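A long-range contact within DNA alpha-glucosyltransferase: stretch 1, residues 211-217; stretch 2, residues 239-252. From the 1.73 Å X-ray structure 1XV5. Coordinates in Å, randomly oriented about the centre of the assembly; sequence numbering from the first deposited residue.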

# COMPACT_ATOMS: atom_id res chain seq x y z
N GLY A 211 -6.13 -11.71 -1.24
CA GLY A 211 -5.95 -13.03 -1.83
C GLY A 211 -5.20 -14.11 -1.07
O GLY A 211 -4.59 -14.97 -1.70
N PHE A 212 -5.24 -14.11 0.26
CA PHE A 212 -4.52 -15.15 0.98
C PHE A 212 -5.16 -16.53 0.82
O PHE A 212 -4.46 -17.54 0.81
CB PHE A 212 -4.33 -14.80 2.47
CG PHE A 212 -5.61 -14.56 3.23
CD1 PHE A 212 -6.11 -13.27 3.40
CD2 PHE A 212 -6.29 -15.62 3.82
CE1 PHE A 212 -7.27 -13.04 4.14
CE2 PHE A 212 -7.45 -15.40 4.57
CZ PHE A 212 -7.94 -14.11 4.73
N TYR A 213 -6.48 -16.59 0.66
CA TYR A 213 -7.12 -17.90 0.48
C TYR A 213 -6.63 -18.55 -0.80
O TYR A 213 -6.47 -19.77 -0.87
CB TYR A 213 -8.64 -17.77 0.43
CG TYR A 213 -9.29 -17.66 1.79
CD1 TYR A 213 -10.03 -16.53 2.14
CD2 TYR A 213 -9.15 -18.68 2.72
CE1 TYR A 213 -10.62 -16.42 3.40
CE2 TYR A 213 -9.74 -18.58 3.99
CZ TYR A 213 -10.46 -17.45 4.32
OH TYR A 213 -11.04 -17.34 5.57
N GLN A 214 -6.39 -17.73 -1.82
CA GLN A 214 -5.92 -18.25 -3.09
C GLN A 214 -4.50 -18.79 -2.97
O GLN A 214 -4.11 -19.72 -3.70
CB GLN A 214 -6.01 -17.15 -4.16
CG GLN A 214 -7.45 -16.89 -4.64
CD GLN A 214 -8.36 -16.29 -3.57
OE1 GLN A 214 -9.56 -16.59 -3.52
NE2 GLN A 214 -7.80 -15.44 -2.72
N MET A 215 -3.72 -18.23 -2.05
CA MET A 215 -2.36 -18.70 -1.84
C MET A 215 -2.41 -20.08 -1.16
O MET A 215 -1.68 -21.00 -1.53
CB MET A 215 -1.58 -17.72 -0.96
CG MET A 215 -0.07 -17.98 -0.92
SD MET A 215 0.73 -17.73 -2.53
CE MET A 215 2.24 -18.66 -2.30
N PHE A 216 -3.28 -20.21 -0.16
CA PHE A 216 -3.44 -21.49 0.54
C PHE A 216 -3.85 -22.55 -0.47
O PHE A 216 -3.36 -23.68 -0.44
CB PHE A 216 -4.53 -21.40 1.62
CG PHE A 216 -4.10 -20.71 2.88
CD1 PHE A 216 -3.02 -21.18 3.62
CD2 PHE A 216 -4.81 -19.61 3.35
CE1 PHE A 216 -2.65 -20.56 4.82
CE2 PHE A 216 -4.45 -18.99 4.55
CZ PHE A 216 -3.37 -19.47 5.28
N ASP A 217 -4.76 -22.17 -1.37
CA ASP A 217 -5.27 -23.07 -2.39
C ASP A 217 -4.16 -23.49 -3.34
O ASP A 217 -4.01 -24.68 -3.66
CB ASP A 217 -6.39 -22.37 -3.18
CG ASP A 217 -7.22 -23.34 -4.01
OD1 ASP A 217 -7.67 -22.95 -5.11
OD2 ASP A 217 -7.44 -24.48 -3.56
N PRO A 239 -10.88 -11.64 13.56
CA PRO A 239 -11.98 -12.53 13.20
C PRO A 239 -11.77 -13.12 11.80
O PRO A 239 -12.07 -14.29 11.57
CB PRO A 239 -13.19 -11.62 13.28
CG PRO A 239 -12.84 -10.75 14.47
CD PRO A 239 -11.38 -10.41 14.20
N ALA A 240 -11.25 -12.32 10.88
CA ALA A 240 -11.02 -12.81 9.52
C ALA A 240 -10.00 -13.95 9.54
O ALA A 240 -10.15 -14.94 8.82
CB ALA A 240 -10.52 -11.68 8.63
N PHE A 241 -8.98 -13.82 10.38
CA PHE A 241 -7.97 -14.88 10.45
C PHE A 241 -8.57 -16.15 11.04
O PHE A 241 -8.25 -17.25 10.61
CB PHE A 241 -6.77 -14.44 11.29
CG PHE A 241 -5.62 -15.40 11.21
CD1 PHE A 241 -4.71 -15.32 10.16
CD2 PHE A 241 -5.50 -16.45 12.12
CE1 PHE A 241 -3.70 -16.28 10.01
CE2 PHE A 241 -4.50 -17.41 11.98
CZ PHE A 241 -3.60 -17.32 10.92
N ILE A 242 -9.43 -15.99 12.04
CA ILE A 242 -10.05 -17.14 12.69
C ILE A 242 -10.82 -18.00 11.69
O ILE A 242 -10.93 -19.22 11.86
CB ILE A 242 -11.00 -16.67 13.82
CG1 ILE A 242 -10.17 -16.04 14.94
CG2 ILE A 242 -11.82 -17.84 14.36
CD1 ILE A 242 -10.98 -15.31 15.99
N ALA A 243 -11.34 -17.37 10.64
CA ALA A 243 -12.10 -18.09 9.62
C ALA A 243 -11.26 -19.16 8.93
O ALA A 243 -11.79 -20.17 8.47
CB ALA A 243 -12.64 -17.11 8.60
N ILE A 244 -9.95 -18.94 8.86
CA ILE A 244 -9.06 -19.89 8.21
C ILE A 244 -9.09 -21.25 8.90
O ILE A 244 -9.25 -22.29 8.25
CB ILE A 244 -7.61 -19.36 8.19
CG1 ILE A 244 -7.57 -18.04 7.40
CG2 ILE A 244 -6.68 -20.39 7.56
CD1 ILE A 244 -6.24 -17.30 7.52
N LYS A 245 -8.92 -21.25 10.22
CA LYS A 245 -8.94 -22.49 10.99
C LYS A 245 -10.32 -23.14 10.90
O LYS A 245 -10.43 -24.35 10.75
CB LYS A 245 -8.60 -22.21 12.46
CG LYS A 245 -8.76 -23.43 13.36
CD LYS A 245 -8.47 -23.10 14.82
CE LYS A 245 -8.79 -24.28 15.74
NZ LYS A 245 -8.01 -25.50 15.41
N GLU A 246 -11.36 -22.32 11.01
CA GLU A 246 -12.73 -22.81 10.94
C GLU A 246 -12.97 -23.57 9.64
O GLU A 246 -13.73 -24.54 9.61
CB GLU A 246 -13.72 -21.65 11.06
CG GLU A 246 -13.76 -21.02 12.45
CD GLU A 246 -14.70 -19.82 12.52
OE1 GLU A 246 -14.95 -19.34 13.65
OE2 GLU A 246 -15.18 -19.36 11.47
N LYS A 247 -12.31 -23.13 8.56
CA LYS A 247 -12.49 -23.79 7.28
C LYS A 247 -11.60 -25.02 7.13
O LYS A 247 -11.63 -25.70 6.11
CB LYS A 247 -12.23 -22.80 6.14
CG LYS A 247 -13.14 -21.58 6.20
CD LYS A 247 -13.52 -21.05 4.83
CE LYS A 247 -12.33 -20.49 4.09
NZ LYS A 247 -12.75 -19.89 2.79
N GLY A 248 -10.83 -25.30 8.17
CA GLY A 248 -9.97 -26.47 8.16
C GLY A 248 -8.70 -26.35 7.34
O GLY A 248 -8.10 -27.36 6.96
N ILE A 249 -8.27 -25.12 7.05
CA ILE A 249 -7.06 -24.91 6.28
C ILE A 249 -5.84 -25.07 7.18
O ILE A 249 -5.71 -24.40 8.19
CB ILE A 249 -7.04 -23.50 5.65
CG1 ILE A 249 -8.14 -23.39 4.59
CG2 ILE A 249 -5.68 -23.22 5.02
CD1 ILE A 249 -8.33 -21.99 4.04
N PRO A 250 -4.92 -25.98 6.81
CA PRO A 250 -3.72 -26.21 7.61
C PRO A 250 -2.70 -25.07 7.50
O PRO A 250 -2.57 -24.44 6.45
CB PRO A 250 -3.18 -27.52 7.05
CG PRO A 250 -3.54 -27.41 5.60
CD PRO A 250 -4.96 -26.89 5.65
N TYR A 251 -2.00 -24.82 8.60
CA TYR A 251 -0.98 -23.78 8.63
C TYR A 251 -0.26 -23.80 9.97
O TYR A 251 -0.74 -24.38 10.94
CB TYR A 251 -1.60 -22.39 8.41
CG TYR A 251 -2.51 -21.93 9.53
CD1 TYR A 251 -1.98 -21.39 10.71
CD2 TYR A 251 -3.89 -22.07 9.43
CE1 TYR A 251 -2.82 -21.00 11.76
CE2 TYR A 251 -4.73 -21.68 10.47
CZ TYR A 251 -4.19 -21.15 11.63
OH TYR A 251 -5.03 -20.78 12.66
N GLU A 252 0.91 -23.18 10.00
CA GLU A 252 1.69 -23.06 11.22
C GLU A 252 1.97 -21.57 11.32
O GLU A 252 2.45 -20.94 10.38
CB GLU A 252 2.96 -23.92 11.12
CG GLU A 252 2.62 -25.39 11.43
CD GLU A 252 3.71 -26.39 11.06
OE1 GLU A 252 3.54 -27.58 11.39
OE2 GLU A 252 4.72 -26.00 10.43
O HOH W 1 -11.20 -14.80 6.31

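Helices held too far apart for their backbones to meet can still be joined by aromatic side chains, and DNA alpha-glucosyltransferase offers a compact example. The axes of helices 212-217 and 239-246 approach no closer than 12.2 Å and run at 24° to each other. No direct hydrogen bond crosses between the stretches; three rings on the first span the gap, and together the two sides bury 371 Å².

The rings share one apolar partner. I244, with chi1 m and chi2 t, has an extended branch ending in CD1; I244 CD1 lies 3.7 Å from F212 CE2 and 3.9 Å from F216 CE2. F212 takes chi1 p and F216 takes m, so two rings a helical turn apart converge on the same methyl. Both phenylalanines and I244 are buried, a setting that suits side chains with no polar group to satisfy.

I249 repeats the m, t conformation just beyond the second helix, and it touches two rings: I249 CG2 sits over the face of F216, 3.8 Å from the ring centroid, in a CH-pi contact, while I249 CD1 meets the edge of Y213, 3.7 Å from Y213 CD2. G248 precedes it with positive phi, a conformation favouring glycine, in a Schellman motif closed partly by the bond from I249 N to I244 O (3.2 Å).

Y213 is partly exposed, yet more of it is covered by the other stretch than of any other residue here. Its CA-to-CB bond points sideways, but with chi1 m the ring reaches across, bringing Y213 OH within 3.4 Å of A243 CB, where a small methyl leaves it room. A water lies 2.7 Å from Y213 OH and 2.7 Å from A240 O, donating to the latter. K247, its chi2 off-well at -146° and chi3 m, places K247 NZ over the tyrosine face, 3.7 Å from the centroid of the Y213 ring: a cation-pi contact made by an otherwise exposed lysine.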